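Local structure of DNA repair and telomere maintenance protein nbs1 (Schizosaccharomyces pombe, 3HUF) at residues 122-125 / 126-129; 235-238 / 239-242. The protein serves as the adaptor subunit of the MRN complex in DNA double-strand break repair, its N-terminal FHA and BRCT domains, the part described here, recognising phosphorylated proteins. One frame throughout, in Å; residues are numbered along the deposited sequence.

Overall arrangement
From the N terminus the chain first builds the strands of the FHA region and then enters the first BRCT repeat, where strand 118-120 runs into interaction 1, the first turns of helix 123-134. Interaction 2 follows in the second BRCT repeat, between strand 230-234 and the start of helix 238-246. Neither contact closes a long loop: each joins neighbouring residues at a helix N terminus, and the two stand in series without nesting or crossing. Interaction 1 sets its helix start against the preceding strand, 118-120; interaction 2 follows strand 230-234 but meets edge strand 250-254 of its sheet. Their centres lie about 25 Å apart and their nearest atoms about 15 Å.

Interaction 1 (122-125 / 126-129); sequences NPEM and LSQW
N122 and L126 open the N-terminal turn of helix 123-134, the helix of the beta-alpha-beta unit that runs from strand 118-120 to strand 140-141 in BRCT repeat 1, with L126 N donating to N122 O at 2.9 Å. This bond is nearly straight and lies in the carbonyl plane. The same i to i+4 pattern continues from S127 N to P123 O, Q128 N to E124 O and W129 N to M125 O.

Capping falls to the side chain of N122. N122 OD1 takes M125 N at 3.0 Å on a lone pair, in the plane of the amide, and E124 N more weakly, which gives M125 N an acceptor in place of an earlier helical carbonyl and E124 N a weak one. With CG of N122 anti to its backbone N (chi1 -180°), the amide is carried back over the first turn.

A second side-chain bond lies on the outer, solvent-facing side. S127 OG gives its proton to E124 O at 2.9 Å, coming from above the carbonyl plane, on the same face as Q128 N, and E124 O thus holds two donors.

The apolar contacts belong to M125 and W129, a Met-aromatic pair one turn apart. M125 SD sits at the edge of the W129 indole, 5.4 Å from the centroid of the five-membered ring. F120 of strand 118-120 touches M125, L126 and W129, and L181 and D178 of helix 178-184 also meet the indole. Over one face of the W129 indole lies the end of the extended Q128 chain, Q128 NE2 being 3.3 Å above the plane towards the rim, while at the ring edge M125 O approaches W129 CD1 to 3.5 Å.

Interaction 2 (235-238 / 239-242); sequences NTSS and ESHH
S237 O is gripped by two donors at the N terminus of helix 238-246 in the second BRCT repeat: H241 N, across the first helical turn at 3.1 Å, and T236 OG1, at 3.2 Å. They arrive from opposite faces of the carbonyl plane. The backbone bond is nearly straight (168°), whereas the hydroxyl stands well above the plane. The next helical bond runs from H242 N to S238 O.

S237 occupies the N-cap position. Its OG, set between the backbone N and the carbonyl carbon (chi1 63°), turns towards the side chain of S240 three residues on; the 2.3 Å separating S237 OG from S240 OG is too short to be trusted in detail.

Next to the cap, S238 OG donates to E239 OE2 at 2.9 Å, meeting the oxygen from above the carboxylate plane. The bend of the E239 chain at chi2 (75°) folds the carboxylate back over the helix start, where its negative charge would probably suit the positive end of the helix dipole. Replacing E239 by an alanine removes the carboxylate, which is likely to leave the S238 hydroxyl without this acceptor and free to turn, and Y167 with less to pack on. Y167 of helix 163-170 touches both E239 and H242, linking the helix start to the first BRCT repeat.

On the other flank, T236 and H241 meet the neighbouring strand 250-254 through T253 and I251. Within the turn their side chains cross at a slant, T236 OG1 lying 3.4 Å from H241 CB and at the edge of the imidazole, near the ring plane.

Interaction 1 (122-125 / 126-129)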
loop_
_atom_site.group_PDB
_atom_site.type_symbol
_atom_site.label_atom_id
_atom_site.label_comp_id
_atom_site.label_asym_id
_atom_site.label_seq_id
_atom_site.Cartn_x
_atom_site.Cartn_y
_atom_site.Cartn_z
ATOM N N ASN A 122 -5.334 0.113 -14.400
ATOM C CA ASN A 122 -6.122 0.659 -15.483
ATOM C C ASN A 122 -6.384 2.128 -15.195
ATOM O O ASN A 122 -6.810 2.471 -14.098
ATOM C CB ASN A 122 -7.424 -0.155 -15.546
ATOM C CG ASN A 122 -8.359 0.280 -16.634
ATOM O OD1 ASN A 122 -9.032 1.304 -16.526
ATOM N ND2 ASN A 122 -8.460 -0.533 -17.673
ATOM N N PRO A 123 -6.121 3.001 -16.174
ATOM C CA PRO A 123 -6.284 4.450 -16.015
ATOM C C PRO A 123 -7.728 4.912 -15.788
ATOM O O PRO A 123 -7.949 5.889 -15.068
ATOM C CB PRO A 123 -5.757 5.013 -17.339
ATOM C CG PRO A 123 -5.028 3.886 -18.004
ATOM C CD PRO A 123 -5.640 2.638 -17.518
ATOM N N GLU A 124 -8.694 4.234 -16.402
ATOM C CA GLU A 124 -10.106 4.579 -16.219
ATOM C C GLU A 124 -10.560 4.156 -14.817
ATOM O O GLU A 124 -11.393 4.819 -14.206
ATOM C CB GLU A 124 -10.990 3.980 -17.329
ATOM C CG GLU A 124 -12.410 4.585 -17.397
ATOM C CD GLU A 124 -12.968 4.757 -18.817
ATOM O OE1 GLU A 124 -12.411 4.209 -19.801
ATOM O OE2 GLU A 124 -13.990 5.465 -18.951
ATOM N N MET A 125 -9.978 3.070 -14.312
ATOM C CA MET A 125 -10.190 2.602 -12.949
ATOM C C MET A 125 -9.606 3.581 -11.923
ATOM O O MET A 125 -10.269 3.952 -10.960
ATOM C CB MET A 125 -9.531 1.240 -12.776
ATOM C CG MET A 125 -10.356 0.091 -13.280
ATOM S SD MET A 125 -11.037 -0.788 -11.881
ATOM C CE MET A 125 -10.032 -2.267 -11.922
ATOM N N LEU A 126 -8.364 3.995 -12.145
ATOM C CA LEU A 126 -7.728 5.005 -11.324
ATOM C C LEU A 126 -8.557 6.293 -11.259
ATOM O O LEU A 126 -8.809 6.790 -10.178
ATOM C CB LEU A 126 -6.309 5.299 -11.817
ATOM C CG LEU A 126 -5.482 6.316 -11.008
ATOM C CD1 LEU A 126 -5.431 5.970 -9.530
ATOM C CD2 LEU A 126 -4.084 6.443 -11.537
ATOM N N SER A 127 -9.009 6.811 -12.403
ATOM C CA SER A 127 -9.761 8.069 -12.434
ATOM C C SER A 127 -11.114 7.942 -11.737
ATOM O O SER A 127 -11.626 8.912 -11.185
ATOM C CB SER A 127 -9.986 8.531 -13.871
ATOM O OG SER A 127 -10.893 7.656 -14.521
ATOM N N GLN A 128 -11.696 6.751 -11.755
ATOM C CA GLN A 128 -12.974 6.578 -11.102
ATOM C C GLN A 128 -12.861 6.449 -9.563
ATOM O O GLN A 128 -13.717 6.951 -8.836
ATOM C CB GLN A 128 -13.754 5.430 -11.750
ATOM C CG GLN A 128 -14.067 4.259 -10.866
ATOM C CD GLN A 128 -15.166 3.394 -11.453
ATOM O OE1 GLN A 128 -15.232 3.194 -12.672
ATOM N NE2 GLN A 128 -16.047 2.890 -10.592
ATOM N N TRP A 129 -11.778 5.845 -9.076
ATOM C CA TRP A 129 -11.646 5.537 -7.658
ATOM C C TRP A 129 -10.695 6.447 -6.859
ATOM O O TRP A 129 -10.740 6.444 -5.627
ATOM C CB TRP A 129 -11.221 4.079 -7.476
ATOM C CG TRP A 129 -12.298 3.062 -7.738
ATOM C CD1 TRP A 129 -12.392 2.209 -8.813
ATOM C CD2 TRP A 129 -13.423 2.764 -6.895
ATOM N NE1 TRP A 129 -13.507 1.411 -8.688
ATOM C CE2 TRP A 129 -14.148 1.723 -7.514
ATOM C CE3 TRP A 129 -13.879 3.267 -5.667
ATOM C CZ2 TRP A 129 -15.318 1.196 -6.960
ATOM C CZ3 TRP A 129 -15.033 2.736 -5.118
ATOM C CH2 TRP A 129 -15.741 1.715 -5.763
#

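Interaction 2 (235-238 / 239-242)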
loop_
_atom_site.group_PDB
_atom_site.type_symbol
_atom_site.label_atom_id
_atom_site.label_comp_id
_atom_site.label_asym_id
_atom_site.label_seq_id
_atom_site.Cartn_x
_atom_site.Cartn_y
_atom_site.Cartn_z
ATOM N N ASN A 235 16.289 -2.725 -23.698
ATOM C CA ASN A 235 16.075 -1.659 -22.713
ATOM C C ASN A 235 15.142 -2.084 -21.601
ATOM O O ASN A 235 14.075 -1.487 -21.411
ATOM C CB ASN A 235 15.563 -0.366 -23.370
ATOM C CG ASN A 235 15.446 0.811 -22.375
ATOM O OD1 ASN A 235 15.745 0.684 -21.172
ATOM N ND2 ASN A 235 14.998 1.960 -22.885
ATOM N N THR A 236 15.527 -3.133 -20.884
ATOM C CA THR A 236 14.709 -3.588 -19.772
ATOM C C THR A 236 14.560 -2.451 -18.765
ATOM O O THR A 236 15.544 -1.837 -18.333
ATOM C CB THR A 236 15.261 -4.874 -19.097
ATOM O OG1 THR A 236 15.929 -4.554 -17.873
ATOM C CG2 THR A 236 16.219 -5.579 -20.008
ATOM N N SER A 237 13.305 -2.143 -18.463
ATOM C CA SER A 237 12.947 -1.354 -17.313
ATOM C C SER A 237 13.443 -2.096 -16.079
ATOM O O SER A 237 13.609 -3.322 -16.101
ATOM C CB SER A 237 11.430 -1.211 -17.253
ATOM O OG SER A 237 10.816 -2.480 -17.083
ATOM N N SER A 238 13.671 -1.369 -14.995
ATOM C CA SER A 238 14.148 -2.011 -13.780
ATOM C C SER A 238 13.053 -2.901 -13.145
ATOM O O SER A 238 13.351 -3.821 -12.388
ATOM C CB SER A 238 14.722 -0.974 -12.806
ATOM O OG SER A 238 13.709 -0.114 -12.349
ATOM N N GLU A 239 11.797 -2.631 -13.498
ATOM C CA GLU A 239 10.654 -3.424 -13.059
ATOM C C GLU A 239 10.604 -4.788 -13.756
ATOM O O GLU A 239 10.409 -5.811 -13.097
ATOM C CB GLU A 239 9.338 -2.675 -13.320
ATOM C CG GLU A 239 9.146 -1.432 -12.494
ATOM C CD GLU A 239 9.984 -0.253 -12.949
ATOM O OE1 GLU A 239 9.844 0.188 -14.098
ATOM O OE2 GLU A 239 10.790 0.240 -12.143
ATOM N N SER A 240 10.763 -4.801 -15.079
ATOM C CA SER A 240 10.759 -6.078 -15.809
ATOM C C SER A 240 11.995 -6.903 -15.492
ATOM O O SER A 240 11.904 -8.118 -15.371
ATOM C CB SER A 240 10.529 -5.915 -17.317
ATOM O OG SER A 240 11.026 -4.685 -17.795
ATOM N N HIS A 241 13.134 -6.232 -15.320
ATOM C CA HIS A 241 14.369 -6.864 -14.824
ATOM C C HIS A 241 14.129 -7.506 -13.449
ATOM O O HIS A 241 14.514 -8.653 -13.207
ATOM C CB HIS A 241 15.513 -5.836 -14.730
ATOM C CG HIS A 241 16.774 -6.378 -14.122
ATOM N ND1 HIS A 241 17.835 -6.823 -14.880
ATOM C CD2 HIS A 241 17.150 -6.531 -12.829
ATOM C CE1 HIS A 241 18.800 -7.245 -14.084
ATOM N NE2 HIS A 241 18.411 -7.075 -12.834
ATOM N N HIS A 242 13.488 -6.770 -12.553
ATOM C CA HIS A 242 13.224 -7.313 -11.230
ATOM C C HIS A 242 12.215 -8.465 -11.276
ATOM O O HIS A 242 12.354 -9.439 -10.545
ATOM C CB HIS A 242 12.791 -6.229 -10.247
ATOM C CG HIS A 242 12.593 -6.733 -8.850
ATOM N ND1 HIS A 242 13.528 -7.514 -8.204
ATOM C CD2 HIS A 242 11.569 -6.572 -7.977
ATOM C CE1 HIS A 242 13.087 -7.811 -6.993
ATOM N NE2 HIS A 242 11.898 -7.262 -6.834
#